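Local coordinates for AlgX/AlgJ SGNH hydrolase-like domain-containing protein (PDB 4NZK), which is of unknown function but belongs to the DHHW family of the SGNH hydrolase clan, and so may act as a hydrolase-like enzyme on an unidentified substrate, at residues Leu63-Asp68 with Trp72-Tyr77; Ser87-Phe92 with Val102-Val107; Glu94-Ser99 with Asp319-Asn324; Ala112-Glu117 with Tyr156-Thr161. All blocks are in the same frame, centred on the assembly; numbering follows the deposited sequence. Where two conformers were deposited one is given.

Contact 1 (Leu63-Asp68 with Trp72-Tyr77); sequences LVVDID and WGISLY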
loop_
_atom_site.group_PDB
_atom_site.type_symbol
_atom_site.label_atom_id
_atom_site.label_comp_id
_atom_site.label_asym_id
_atom_site.label_seq_id
_atom_site.Cartn_x
_atom_site.Cartn_y
_atom_site.Cartn_z
ATOM N N LEU A 63 -12.112 16.747 1.932
ATOM C CA LEU A 63 -13.087 17.218 2.920
ATOM C C LEU A 63 -12.422 17.215 4.283
ATOM O O LEU A 63 -11.880 16.204 4.725
ATOM C CB LEU A 63 -14.281 16.257 2.936
ATOM C CG LEU A 63 -15.375 16.491 3.999
ATOM C CD1 LEU A 63 -16.104 17.800 3.737
ATOM C CD2 LEU A 63 -16.378 15.351 4.098
ATOM N N VAL A 64 -12.494 18.359 4.957
ATOM C CA VAL A 64 -12.118 18.475 6.334
ATOM C C VAL A 64 -13.410 18.524 7.128
ATOM O O VAL A 64 -14.253 19.391 6.904
ATOM C CB VAL A 64 -11.290 19.717 6.582
ATOM C CG1 VAL A 64 -10.967 19.841 8.071
ATOM C CG2 VAL A 64 -10.020 19.657 5.774
ATOM N N VAL A 65 -13.567 17.589 8.057
ATOM C CA VAL A 65 -14.822 17.487 8.803
ATOM C C VAL A 65 -14.586 16.856 10.163
ATOM O O VAL A 65 -13.679 16.053 10.325
ATOM C CB VAL A 65 -15.831 16.664 7.970
ATOM C CG1 VAL A 65 -15.304 15.262 7.701
ATOM C CG2 VAL A 65 -17.235 16.650 8.568
ATOM N N ASP A 66 -15.370 17.280 11.161
ATOM C CA ASP A 66 -15.270 16.675 12.475
ATOM C C ASP A 66 -16.285 15.544 12.621
ATOM O O ASP A 66 -17.472 15.691 12.306
ATOM C CB ASP A 66 -15.468 17.726 13.576
ATOM C CG ASP A 66 -14.311 18.719 13.692
ATOM O OD1 ASP A 66 -13.401 18.719 12.851
ATOM O OD2 ASP A 66 -14.320 19.528 14.648
ATOM N N ILE A 67 -15.798 14.407 13.074
ATOM C CA ILE A 67 -16.641 13.225 13.268
ATOM C C ILE A 67 -16.364 12.680 14.656
ATOM O O ILE A 67 -15.219 12.348 14.976
ATOM C CB ILE A 67 -16.309 12.124 12.246
ATOM C CG1 ILE A 67 -16.448 12.627 10.810
ATOM C CG2 ILE A 67 -17.230 10.915 12.445
ATOM C CD1 ILE A 67 -15.936 11.637 9.759
ATOM N N ASP A 68 -17.407 12.629 15.485
ATOM C CA ASP A 68 -17.282 12.093 16.841
ATOM C C ASP A 68 -16.125 12.736 17.604
ATOM O O ASP A 68 -15.323 12.056 18.262
ATOM C CB ASP A 68 -17.134 10.562 16.773
ATOM C CG ASP A 68 -18.378 9.869 16.171
ATOM O OD1 ASP A 68 -19.524 10.374 16.362
ATOM O OD2 ASP A 68 -18.203 8.808 15.520
ATOM N N TRP A 72 -11.139 14.936 10.665
ATOM C CA TRP A 72 -10.615 14.124 9.591
ATOM C C TRP A 72 -10.359 14.975 8.347
ATOM O O TRP A 72 -11.073 15.938 8.090
ATOM C CB TRP A 72 -11.665 13.113 9.161
ATOM C CG TRP A 72 -11.926 12.009 10.093
ATOM C CD1 TRP A 72 -12.529 12.086 11.313
ATOM C CD2 TRP A 72 -11.704 10.620 9.836
ATOM N NE1 TRP A 72 -12.639 10.837 11.848
ATOM C CE2 TRP A 72 -12.152 9.919 10.964
ATOM C CE3 TRP A 72 -11.119 9.905 8.780
ATOM C CZ2 TRP A 72 -12.071 8.517 11.059
ATOM C CZ3 TRP A 72 -11.055 8.528 8.872
ATOM C CH2 TRP A 72 -11.513 7.859 10.016
ATOM N N GLY A 73 -9.360 14.567 7.569
ATOM C CA GLY A 73 -9.189 15.008 6.191
ATOM C C GLY A 73 -9.404 13.754 5.354
ATOM O O GLY A 73 -8.715 12.742 5.564
ATOM N N ILE A 74 -10.365 13.828 4.418
ATOM C CA ILE A 74 -10.781 12.699 3.579
ATOM C C ILE A 74 -10.749 13.081 2.131
ATOM O O ILE A 74 -11.396 14.063 1.711
ATOM C CB ILE A 74 -12.208 12.258 3.955
ATOM C CG1 ILE A 74 -12.251 11.918 5.447
ATOM C CG2 ILE A 74 -12.653 11.080 3.055
ATOM C CD1 ILE A 74 -13.613 11.565 5.983
ATOM N N SER A 75 -10.020 12.302 1.338
ATOM C CA SER A 75 -9.936 12.587 -0.100
ATOM C C SER A 75 -11.225 12.073 -0.761
ATOM O O SER A 75 -11.613 10.920 -0.583
ATOM C CB SER A 75 -8.739 11.855 -0.711
ATOM O OG SER A 75 -7.505 12.274 -0.214
ATOM N N LEU A 76 -11.870 12.941 -1.530
ATOM C CA LEU A 76 -13.069 12.585 -2.253
ATOM C C LEU A 76 -12.683 11.883 -3.555
ATOM O O LEU A 76 -11.696 12.206 -4.182
ATOM C CB LEU A 76 -13.929 13.827 -2.509
ATOM C CG LEU A 76 -14.374 14.510 -1.191
ATOM C CD1 LEU A 76 -14.954 15.892 -1.442
ATOM C CD2 LEU A 76 -15.333 13.671 -0.368
ATOM N N TYR A 77 -13.513 10.936 -3.963
ATOM C CA TYR A 77 -13.188 10.071 -5.096
ATOM C C TYR A 77 -14.155 10.304 -6.237
ATOM O O TYR A 77 -15.366 10.414 -5.999
ATOM C CB TYR A 77 -13.264 8.608 -4.638
ATOM C CG TYR A 77 -12.834 7.633 -5.687
ATOM C CD1 TYR A 77 -11.578 7.712 -6.301
ATOM C CD2 TYR A 77 -13.635 6.569 -6.024
ATOM C CE1 TYR A 77 -11.179 6.782 -7.250
ATOM C CE2 TYR A 77 -13.247 5.652 -6.988
ATOM C CZ TYR A 77 -12.020 5.761 -7.591
ATOM O OH TYR A 77 -11.592 4.886 -8.548
HETATM O O HOH W 1 -13.659 10.164 14.515
#
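Leu63 pairs with Ile74 and Val65 with Trp72 as antiparallel hydrogen-bonded pairs, with Val64 and Gly73 forming the non-hydrogen-bonded pair between them, in a hairpin whose strand axes run at 144°. Each hydrogen-bonded pair is closed by two bonds, the straightest being Trp72 N to Val65 O at 2.8 Å. Between them Val64 CA approaches Trp72 O at 3.3 Å, and Gly73 CA makes the matching CA-H...O contact with Leu63 O. The side chains of Leu63, Val65, Trp72 and Ile74 share one face of the sheet. Here the delta methyl of Ile67 lies over the indole, its CD1 3.9 Å from the centroid of the five-membered ring of Trp72 and 16° off the normal, a CH-pi contact. Because CG of Trp72 stands anti to the carbonyl carbon (chi1 -72°), the ring reaches this methyl, while its NE1 gives a hydrogen bond to a water lying in the ring plane; the same water donates to Ile67 O. A serine in place of Trp72 would probably leave the Ile67 methyl without its aromatic cover and the water without its indole partner. Strand 53-59 flanks strand 62-67 on its other edge, bonding to Val64 and Asp66 through the backbone, while the backbone of Arg160 is hydrogen-bonded to Gly73 and Tyr114 brings its ring against Trp72.

Contact 2 (Ser87-Phe92 with Val102-Val107); sequences SYLNEF and VFNMVV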
loop_
_atom_site.group_PDB
_atom_site.type_symbol
_atom_site.label_atom_id
_atom_site.label_comp_id
_atom_site.label_asym_id
_atom_site.label_seq_id
_atom_site.Cartn_x
_atom_site.Cartn_y
_atom_site.Cartn_z
ATOM N N SER A 87 -5.291 -3.809 -18.198
ATOM C CA SER A 87 -4.591 -4.226 -19.410
ATOM C C SER A 87 -3.090 -4.384 -19.190
ATOM O O SER A 87 -2.469 -5.305 -19.722
ATOM C CB SER A 87 -4.877 -3.237 -20.540
ATOM O OG SER A 87 -4.301 -3.656 -21.767
ATOM N N TYR A 88 -2.499 -3.497 -18.405
ATOM C CA TYR A 88 -1.082 -3.584 -18.108
ATOM C C TYR A 88 -0.758 -4.810 -17.249
ATOM O O TYR A 88 0.248 -5.499 -17.465
ATOM C CB TYR A 88 -0.586 -2.309 -17.435
ATOM C CG TYR A 88 -0.873 -1.022 -18.193
ATOM C CD1 TYR A 88 -1.039 -1.017 -19.560
ATOM C CD2 TYR A 88 -0.992 0.188 -17.508
ATOM C CE1 TYR A 88 -1.324 0.147 -20.248
ATOM C CE2 TYR A 88 -1.265 1.361 -18.189
ATOM C CZ TYR A 88 -1.437 1.327 -19.555
ATOM O OH TYR A 88 -1.717 2.506 -20.243
ATOM N N LEU A 89 -1.557 -5.047 -16.230
ATOM C CA LEU A 89 -1.378 -6.261 -15.418
ATOM C C LEU A 89 -1.508 -7.502 -16.280
ATOM O O LEU A 89 -0.751 -8.453 -16.124
ATOM C CB LEU A 89 -2.400 -6.361 -14.264
ATOM C CG LEU A 89 -1.905 -5.821 -12.941
ATOM C CD1 LEU A 89 -1.560 -4.359 -12.981
ATOM C CD2 LEU A 89 -2.946 -6.086 -11.891
ATOM N N ASN A 90 -2.490 -7.500 -17.177
ATOM C CA ASN A 90 -2.709 -8.677 -18.034
ATOM C C ASN A 90 -1.481 -8.929 -18.912
ATOM O O ASN A 90 -1.075 -10.076 -19.100
ATOM C CB ASN A 90 -3.936 -8.499 -18.882
ATOM C CG ASN A 90 -5.212 -8.618 -18.062
ATOM O OD1 ASN A 90 -5.204 -9.122 -16.925
ATOM N ND2 ASN A 90 -6.311 -8.139 -18.643
ATOM N N GLU A 91 -0.903 -7.850 -19.425
ATOM C CA GLU A 91 0.297 -7.943 -20.256
ATOM C C GLU A 91 1.468 -8.477 -19.446
ATOM O O GLU A 91 2.225 -9.338 -19.926
ATOM C CB GLU A 91 0.655 -6.582 -20.852
ATOM C CG GLU A 91 1.990 -6.555 -21.592
ATOM C CD GLU A 91 1.951 -7.226 -22.960
ATOM O OE1 GLU A 91 0.843 -7.595 -23.431
ATOM O OE2 GLU A 91 3.040 -7.340 -23.591
ATOM N N PHE A 92 1.630 -7.944 -18.226
ATOM C CA PHE A 92 2.674 -8.419 -17.368
ATOM C C PHE A 92 2.522 -9.924 -17.156
ATOM O O PHE A 92 3.512 -10.675 -17.208
ATOM C CB PHE A 92 2.644 -7.678 -16.021
ATOM C CG PHE A 92 3.674 -8.186 -15.058
ATOM C CD1 PHE A 92 4.960 -7.712 -15.080
ATOM C CD2 PHE A 92 3.343 -9.148 -14.147
ATOM C CE1 PHE A 92 5.905 -8.202 -14.196
ATOM C CE2 PHE A 92 4.275 -9.653 -13.282
ATOM C CZ PHE A 92 5.554 -9.180 -13.308
ATOM N N VAL A 102 0.379 -14.141 -10.274
ATOM C CA VAL A 102 0.285 -12.677 -10.202
ATOM C C VAL A 102 -1.041 -12.352 -9.526
ATOM O O VAL A 102 -2.092 -12.907 -9.895
ATOM C CB VAL A 102 0.330 -12.057 -11.591
ATOM C CG1 VAL A 102 0.244 -10.534 -11.529
ATOM C CG2 VAL A 102 1.625 -12.511 -12.326
ATOM N N PHE A 103 -0.952 -11.506 -8.497
ATOM C CA PHE A 103 -2.077 -11.150 -7.650
ATOM C C PHE A 103 -2.302 -9.641 -7.761
ATOM O O PHE A 103 -1.354 -8.862 -7.965
ATOM C CB PHE A 103 -1.776 -11.449 -6.185
ATOM C CG PHE A 103 -1.515 -12.900 -5.850
ATOM C CD1 PHE A 103 -0.289 -13.513 -6.121
ATOM C CD2 PHE A 103 -2.490 -13.642 -5.218
ATOM C CE1 PHE A 103 -0.056 -14.829 -5.733
ATOM C CE2 PHE A 103 -2.274 -14.961 -4.849
ATOM C CZ PHE A 103 -1.061 -15.556 -5.124
ATOM N N ASN A 104 -3.556 -9.244 -7.620
ATOM C CA ASN A 104 -3.947 -7.845 -7.643
ATOM C C ASN A 104 -4.723 -7.526 -6.358
ATOM O O ASN A 104 -5.664 -8.226 -6.012
ATOM C CB ASN A 104 -4.909 -7.643 -8.806
ATOM C CG ASN A 104 -5.504 -6.259 -8.829
ATOM O OD1 ASN A 104 -4.781 -5.287 -8.901
ATOM N ND2 ASN A 104 -6.835 -6.171 -8.733
HETATM N N MSE A 105 -4.322 -6.454 -5.684
HETATM C CA MSE A 105 -5.048 -5.982 -4.485
HETATM C C MSE A 105 -5.106 -4.480 -4.487
HETATM O O MSE A 105 -4.168 -3.799 -4.067
HETATM C CB MSE A 105 -4.439 -6.580 -3.203
HETATM C CG MSE A 105 -5.379 -6.259 -2.005
HETATM SE SE MSE A 105 -4.836 -7.178 -0.376
HETATM C CE MSE A 105 -3.065 -6.472 -0.243
ATOM N N VAL A 106 -6.212 -3.960 -5.014
ATOM C CA VAL A 106 -6.475 -2.544 -5.059
ATOM C C VAL A 106 -7.340 -2.203 -3.866
ATOM O O VAL A 106 -8.382 -2.833 -3.648
ATOM C CB VAL A 106 -7.138 -2.098 -6.393
ATOM C CG1 VAL A 106 -7.452 -0.604 -6.357
ATOM C CG2 VAL A 106 -6.214 -2.418 -7.568
ATOM N N VAL A 107 -6.913 -1.210 -3.105
ATOM C CA VAL A 107 -7.599 -0.899 -1.844
ATOM C C VAL A 107 -8.108 0.541 -1.846
ATOM O O VAL A 107 -7.539 1.406 -2.487
ATOM C CB VAL A 107 -6.695 -1.130 -0.622
ATOM C CG1 VAL A 107 -6.381 -2.621 -0.463
ATOM C CG2 VAL A 107 -5.404 -0.317 -0.685
#
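Leu89 sets one branch against the side-chain amide of Asn104, its CD2 coming to 3.6 Å from Asn104 OD1 and also reaching CB and CG, with the two side chains crossing at about a right angle. One helical turn further on, Phe92 presents the edge of its ring to a valine methyl: Phe92 CE2 lies 4.0 Å from Val102 CG2, near the plane of the ring. CG of Phe92 stands anti to the backbone N (chi1 177°), which carries the ring toward strand 101-107. Phe92 also meets Phe331 of the adjacent strand 328-334 edge-to-face, so helix 83-96 rests on two neighbouring parallel strands of the mixed sheet, as in an alpha/beta fold. The amide of Asn104 is buried, its OD1 bonded by the hydroxyl of Tyr85, earlier on the same helix, and its ND2 by Asn142 OD1. Leu89 CD2 therefore meets an oxygen already engaged: residues 87-92 touch 102-107 by van der Waals contact alone, and the polar tie between helix and strand comes from Tyr85 just before.

Contact 3 (Glu94-Ser99 with Asp319-Asn324); sequences EKVGSS and DFIKDN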
loop_
_atom_site.group_PDB
_atom_site.type_symbol
_atom_site.label_atom_id
_atom_site.label_comp_id
_atom_site.label_asym_id
_atom_site.label_seq_id
_atom_site.Cartn_x
_atom_site.Cartn_y
_atom_site.Cartn_z
ATOM N N GLU A 94 1.001 -12.123 -19.036
ATOM C CA GLU A 94 1.330 -12.861 -20.264
ATOM C C GLU A 94 2.863 -13.028 -20.388
ATOM O O GLU A 94 3.339 -14.061 -20.871
ATOM C CB GLU A 94 0.797 -12.131 -21.507
ATOM C CG GLU A 94 -0.703 -12.076 -21.695
ATOM C CD GLU A 94 -1.139 -11.100 -22.812
ATOM O OE1 GLU A 94 -0.288 -10.609 -23.609
ATOM O OE2 GLU A 94 -2.342 -10.780 -22.856
ATOM N N LYS A 95 3.603 -11.984 -20.040
ATOM C CA LYS A 95 5.078 -11.975 -20.130
ATOM C C LYS A 95 5.756 -12.925 -19.155
ATOM O O LYS A 95 6.786 -13.511 -19.470
ATOM C CB LYS A 95 5.658 -10.581 -19.902
ATOM C CG LYS A 95 5.220 -9.545 -20.915
ATOM C CD LYS A 95 5.260 -10.108 -22.315
ATOM C CE LYS A 95 4.980 -9.018 -23.343
ATOM N NZ LYS A 95 5.514 -9.328 -24.688
ATOM N N VAL A 96 5.200 -13.062 -17.942
ATOM C CA VAL A 96 5.815 -13.959 -16.970
ATOM C C VAL A 96 5.329 -15.404 -17.070
ATOM O O VAL A 96 6.011 -16.323 -16.639
ATOM C CB VAL A 96 5.761 -13.422 -15.530
ATOM C CG1 VAL A 96 6.470 -12.089 -15.434
ATOM C CG2 VAL A 96 4.334 -13.318 -14.973
ATOM N N GLY A 97 4.140 -15.613 -17.620
ATOM C CA GLY A 97 3.658 -16.938 -17.913
ATOM C C GLY A 97 2.959 -17.631 -16.760
ATOM O O GLY A 97 2.757 -17.068 -15.660
ATOM N N SER A 98 2.579 -18.877 -17.011
ATOM C CA SER A 98 1.757 -19.636 -16.069
ATOM C C SER A 98 2.442 -19.999 -14.767
ATOM O O SER A 98 1.758 -20.210 -13.762
ATOM C CB SER A 98 1.261 -20.917 -16.730
ATOM O OG SER A 98 2.363 -21.702 -17.142
ATOM N N SER A 99 3.772 -20.078 -14.768
ATOM C CA SER A 99 4.478 -20.540 -13.578
ATOM C C SER A 99 4.693 -19.500 -12.480
ATOM O O SER A 99 5.165 -19.850 -11.392
ATOM C CB SER A 99 5.831 -21.155 -13.960
ATOM O OG SER A 99 6.752 -20.138 -14.278
ATOM N N ASP A 319 11.862 -9.571 -16.937
ATOM C CA ASP A 319 13.211 -10.115 -16.812
ATOM C C ASP A 319 13.688 -10.070 -15.349
ATOM O O ASP A 319 14.393 -10.959 -14.904
ATOM C CB ASP A 319 14.177 -9.363 -17.699
ATOM C CG ASP A 319 14.093 -9.789 -19.163
ATOM O OD1 ASP A 319 13.368 -10.749 -19.519
ATOM O OD2 ASP A 319 14.831 -9.145 -19.949
ATOM N N PHE A 320 13.326 -9.025 -14.616
ATOM C CA PHE A 320 13.634 -8.959 -13.183
ATOM C C PHE A 320 13.020 -10.159 -12.429
ATOM O O PHE A 320 13.663 -10.742 -11.551
ATOM C CB PHE A 320 13.130 -7.607 -12.653
ATOM C CG PHE A 320 13.400 -7.370 -11.217
ATOM C CD1 PHE A 320 14.672 -7.013 -10.801
ATOM C CD2 PHE A 320 12.401 -7.447 -10.294
ATOM C CE1 PHE A 320 14.930 -6.745 -9.481
ATOM C CE2 PHE A 320 12.658 -7.188 -8.963
ATOM C CZ PHE A 320 13.925 -6.818 -8.561
ATOM N N ILE A 321 11.779 -10.512 -12.753
ATOM C CA ILE A 321 11.113 -11.680 -12.159
ATOM C C ILE A 321 11.899 -12.962 -12.456
ATOM O O ILE A 321 12.144 -13.793 -11.564
ATOM C CB ILE A 321 9.640 -11.787 -12.664
ATOM C CG1 ILE A 321 8.687 -11.067 -11.717
ATOM C CG2 ILE A 321 9.103 -13.220 -12.762
ATOM C CD1 ILE A 321 9.073 -9.706 -11.273
ATOM N N LYS A 322 12.259 -13.126 -13.726
ATOM C CA LYS A 322 12.939 -14.343 -14.176
ATOM C C LYS A 322 14.317 -14.460 -13.542
ATOM O O LYS A 322 14.684 -15.525 -12.988
ATOM C CB LYS A 322 13.034 -14.361 -15.700
ATOM C CG LYS A 322 11.685 -14.468 -16.363
ATOM C CD LYS A 322 11.747 -14.261 -17.878
ATOM C CE LYS A 322 10.347 -14.356 -18.491
ATOM N NZ LYS A 322 9.421 -13.501 -17.735
ATOM N N ASP A 323 15.056 -13.358 -13.557
ATOM C CA ASP A 323 16.422 -13.361 -13.048
ATOM C C ASP A 323 16.512 -13.664 -11.551
ATOM O O ASP A 323 17.504 -14.238 -11.096
ATOM C CB ASP A 323 17.096 -12.023 -13.334
ATOM C CG ASP A 323 17.380 -11.788 -14.844
ATOM O OD1 ASP A 323 17.320 -12.734 -15.674
ATOM O OD2 ASP A 323 17.668 -10.615 -15.208
ATOM N N ASN A 324 15.510 -13.225 -10.789
ATOM C CA ASN A 324 15.505 -13.408 -9.348
ATOM C C ASN A 324 14.684 -14.579 -8.811
ATOM O O ASN A 324 14.509 -14.726 -7.586
ATOM C CB ASN A 324 15.132 -12.087 -8.716
ATOM C CG ASN A 324 16.190 -11.038 -8.992
ATOM O OD1 ASN A 324 17.274 -11.113 -8.442
ATOM N ND2 ASN A 324 15.915 -10.126 -9.906
HETATM O O HOH W 2 8.675 -15.972 -16.127
#
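Lys322 and Ile321 approach the end of helix 83-96 in different ways, one through its charged tip and the other through a methyl branch. The lysine chain runs extended until its last torsion, where a bend (chi4 50°) turns NZ toward the backbone of the other segment. NZ donates to Lys95 O at 3.2 Å, reaching it from 41° above the carbonyl plane and so not along a lone pair. The same ammonium gives a second hydrogen bond to a water, 3.0 Å from Lys322 NZ, which in turn donates to Val96 O. Beside this polar grip, Ile321 and Val96 meet at an oblique angle, with Ile321 CG2 3.9 Å from Val96 CG1. That valine methyl also has NZ beside it, which places the ammonium at the border between buried hydrocarbon and the exposed surface. Gly97 follows at a positive phi, where the chain leaves the helix. A third bond from NZ goes to Pro318 O, in the lysine's own helix. Carbonyls at the C-terminal end of a helix lie at the negative end of its dipole, and the positive charge of Lys322 is likely to be favoured there, reaching Lys95 O directly and Val96 O through water.

Contact 4 (Ala112-Glu117 with Tyr156-Thr161); sequences AYYLPE and YIYTRT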
loop_
_atom_site.group_PDB
_atom_site.type_symbol
_atom_site.label_atom_id
_atom_site.label_comp_id
_atom_site.label_asym_id
_atom_site.label_seq_id
_atom_site.Cartn_x
_atom_site.Cartn_y
_atom_site.Cartn_z
ATOM N N ALA A 112 -14.069 5.503 1.499
ATOM C CA ALA A 112 -14.978 4.382 1.235
ATOM C C ALA A 112 -15.828 4.000 2.447
ATOM O O ALA A 112 -16.957 3.491 2.287
ATOM C CB ALA A 112 -14.215 3.161 0.835
ATOM N N TYR A 113 -15.278 4.229 3.643
ATOM C CA TYR A 113 -15.896 3.767 4.863
ATOM C C TYR A 113 -16.365 4.838 5.841
ATOM O O TYR A 113 -17.294 4.600 6.605
ATOM C CB TYR A 113 -14.923 2.865 5.620
ATOM C CG TYR A 113 -14.311 1.770 4.776
ATOM C CD1 TYR A 113 -15.099 0.769 4.245
ATOM C CD2 TYR A 113 -12.964 1.722 4.538
ATOM C CE1 TYR A 113 -14.551 -0.234 3.439
ATOM C CE2 TYR A 113 -12.396 0.719 3.758
ATOM C CZ TYR A 113 -13.203 -0.270 3.212
ATOM O OH TYR A 113 -12.622 -1.241 2.436
ATOM N N TYR A 114 -15.698 5.987 5.845
ATOM C CA TYR A 114 -15.859 6.982 6.897
ATOM C C TYR A 114 -16.455 8.328 6.499
ATOM O O TYR A 114 -16.551 9.209 7.339
ATOM C CB TYR A 114 -14.491 7.231 7.517
ATOM C CG TYR A 114 -13.950 6.003 8.232
ATOM C CD1 TYR A 114 -14.480 5.587 9.435
ATOM C CD2 TYR A 114 -12.918 5.279 7.718
ATOM C CE1 TYR A 114 -13.979 4.473 10.099
ATOM C CE2 TYR A 114 -12.393 4.180 8.380
ATOM C CZ TYR A 114 -12.935 3.772 9.567
ATOM O OH TYR A 114 -12.381 2.679 10.178
ATOM N N LEU A 115 -16.858 8.479 5.248
ATOM C CA LEU A 115 -17.494 9.718 4.829
ATOM C C LEU A 115 -18.810 9.883 5.565
ATOM O O LEU A 115 -19.614 8.937 5.603
ATOM C CB LEU A 115 -17.664 9.703 3.299
ATOM C CG LEU A 115 -17.843 10.995 2.551
ATOM C CD1 LEU A 115 -16.651 11.941 2.771
ATOM C CD2 LEU A 115 -18.034 10.674 1.088
ATOM N N PRO A 116 -19.037 11.070 6.172
ATOM C CA PRO A 116 -20.251 11.204 6.944
ATOM C C PRO A 116 -21.468 11.347 6.084
ATOM O O PRO A 116 -21.387 11.503 4.842
ATOM C CB PRO A 116 -20.040 12.471 7.785
ATOM C CG PRO A 116 -18.789 13.068 7.353
ATOM C CD PRO A 116 -18.109 12.191 6.372
ATOM N N GLU A 117 -22.607 11.281 6.751
ATOM C CA GLU A 117 -23.880 11.376 6.053
ATOM C C GLU A 117 -23.996 12.711 5.326
ATOM O O GLU A 117 -23.511 13.747 5.798
ATOM C CB GLU A 117 -25.056 11.175 7.013
ATOM C CG GLU A 117 -25.256 12.315 7.993
ATOM N N TYR A 156 -8.874 1.131 14.453
ATOM C CA TYR A 156 -8.103 2.302 13.993
ATOM C C TYR A 156 -7.260 1.854 12.781
ATOM O O TYR A 156 -6.029 1.782 12.818
ATOM C CB TYR A 156 -7.236 2.805 15.135
ATOM C CG TYR A 156 -6.648 4.202 15.027
ATOM C CD1 TYR A 156 -6.693 4.953 13.851
ATOM C CD2 TYR A 156 -6.021 4.758 16.122
ATOM C CE1 TYR A 156 -6.150 6.234 13.793
ATOM C CE2 TYR A 156 -5.477 6.027 16.076
ATOM C CZ TYR A 156 -5.539 6.763 14.913
ATOM O OH TYR A 156 -4.972 8.020 14.920
ATOM N N ILE A 157 -7.971 1.602 11.688
ATOM C CA ILE A 157 -7.365 1.040 10.490
ATOM C C ILE A 157 -6.894 2.099 9.504
ATOM O O ILE A 157 -6.013 1.846 8.666
ATOM C CB ILE A 157 -8.288 0.033 9.768
ATOM C CG1 ILE A 157 -9.687 0.597 9.571
ATOM C CG2 ILE A 157 -8.289 -1.280 10.557
ATOM C CD1 ILE A 157 -10.461 -0.152 8.499
ATOM N N TYR A 158 -7.483 3.293 9.601
ATOM C CA TYR A 158 -7.084 4.412 8.746
ATOM C C TYR A 158 -6.674 5.606 9.592
ATOM O O TYR A 158 -7.175 5.820 10.671
ATOM C CB TYR A 158 -8.201 4.848 7.788
ATOM C CG TYR A 158 -8.359 3.984 6.560
ATOM C CD1 TYR A 158 -9.173 2.857 6.566
ATOM C CD2 TYR A 158 -7.655 4.307 5.372
ATOM C CE1 TYR A 158 -9.276 2.075 5.452
ATOM C CE2 TYR A 158 -7.789 3.517 4.236
ATOM C CZ TYR A 158 -8.607 2.401 4.304
ATOM O OH TYR A 158 -8.772 1.530 3.235
ATOM N N THR A 159 -5.713 6.367 9.095
ATOM C CA THR A 159 -5.375 7.625 9.776
ATOM C C THR A 159 -6.434 8.675 9.460
ATOM O O THR A 159 -7.165 8.552 8.464
ATOM C CB THR A 159 -4.034 8.149 9.331
ATOM O OG1 THR A 159 -4.143 8.558 7.977
ATOM C CG2 THR A 159 -2.964 7.060 9.481
ATOM N N ARG A 160 -6.542 9.681 10.334
ATOM C CA ARG A 160 -7.400 10.814 10.100
ATOM C C ARG A 160 -6.667 11.924 9.322
ATOM O O ARG A 160 -7.317 12.739 8.667
ATOM C CB ARG A 160 -7.902 11.416 11.395
ATOM C CG ARG A 160 -8.884 10.537 12.131
ATOM C CD ARG A 160 -9.464 11.230 13.369
ATOM N NE ARG A 160 -8.447 11.263 14.417
ATOM C CZ ARG A 160 -7.610 12.269 14.659
ATOM N NH1 ARG A 160 -7.665 13.428 14.011
ATOM N NH2 ARG A 160 -6.687 12.115 15.574
ATOM N N THR A 161 -5.336 11.974 9.416
ATOM C CA THR A 161 -4.583 13.124 8.920
ATOM C C THR A 161 -3.565 12.780 7.818
ATOM O O THR A 161 -2.726 13.601 7.443
ATOM C CB THR A 161 -3.803 13.834 10.044
ATOM O OG1 THR A 161 -2.691 13.036 10.473
ATOM C CG2 THR A 161 -4.726 14.205 11.234
HETATM O O HOH W 3 -9.902 3.925 11.112
#
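Ile157 is the first residue of 156-161 to meet the other segment, its CG1 lying 3.5 Å from the hydroxyl oxygen Tyr114 OH, with CD1 alongside. CG1 sits between the backbone N and the carbonyl carbon (chi1 49°), a placing that turns this branch toward the phenol. Tyr158 comes next and engages both tyrosines of 112-117. Tyr158 CD1 lies in the plane of the Tyr114 ring, at its edge, 3.9 Å from Tyr114 CE2; Tyr158 OH lies likewise at the edge of the Tyr113 ring, and Tyr158 CE1 meets Tyr113 CE2 at 3.8 Å. The Tyr113 and Tyr158 rings are oblique, their planes at 49°. A water joins the segments as well, donating to Tyr114 OH and accepting from Tyr158 N, each at 2.9 Å. The three phenols have further partners, Tyr114 OH bonding to Thr153 O, Tyr158 OH to Pro108 O and Tyr113 OH to Tyr146 O. An alanine in place of Tyr158 would probably open a gap beside the edges of Tyr113 and Tyr114 and leave Pro108 O without its hydroxyl mate. Helix 145-150 packs against this cluster through Leu149, which touches both Tyr113 and Tyr158, while further along Arg160 reaches strand 70-75, touching Trp72, and Pro116 rests on strand 62-67.

Overall arrangement
Contacts 1 and 2 are buried, whereas contacts 3 and 4 are only partly so. Contacts 2 and 3 both use helix 83-96: its middle meets strand 101-107 through apolar contact, with a buried hydrogen bond from Tyr85 nearby, and its partly exposed end relies on a lysine and a water beside one apolar pair. They meet where Phe92 packs on Ile321 and Val102 on Val96. On the opposite side of the chain's centre from contact 3, contacts 1 and 4 have centres about 7 Å apart and touch directly: 156-161 and 112-117 pack against the small antiparallel sheet, with Arg160 O bonding Gly73 N. Backbone pairing dominates contact 1; tyrosine rings, an isoleucine and a bridging water make up contact 4.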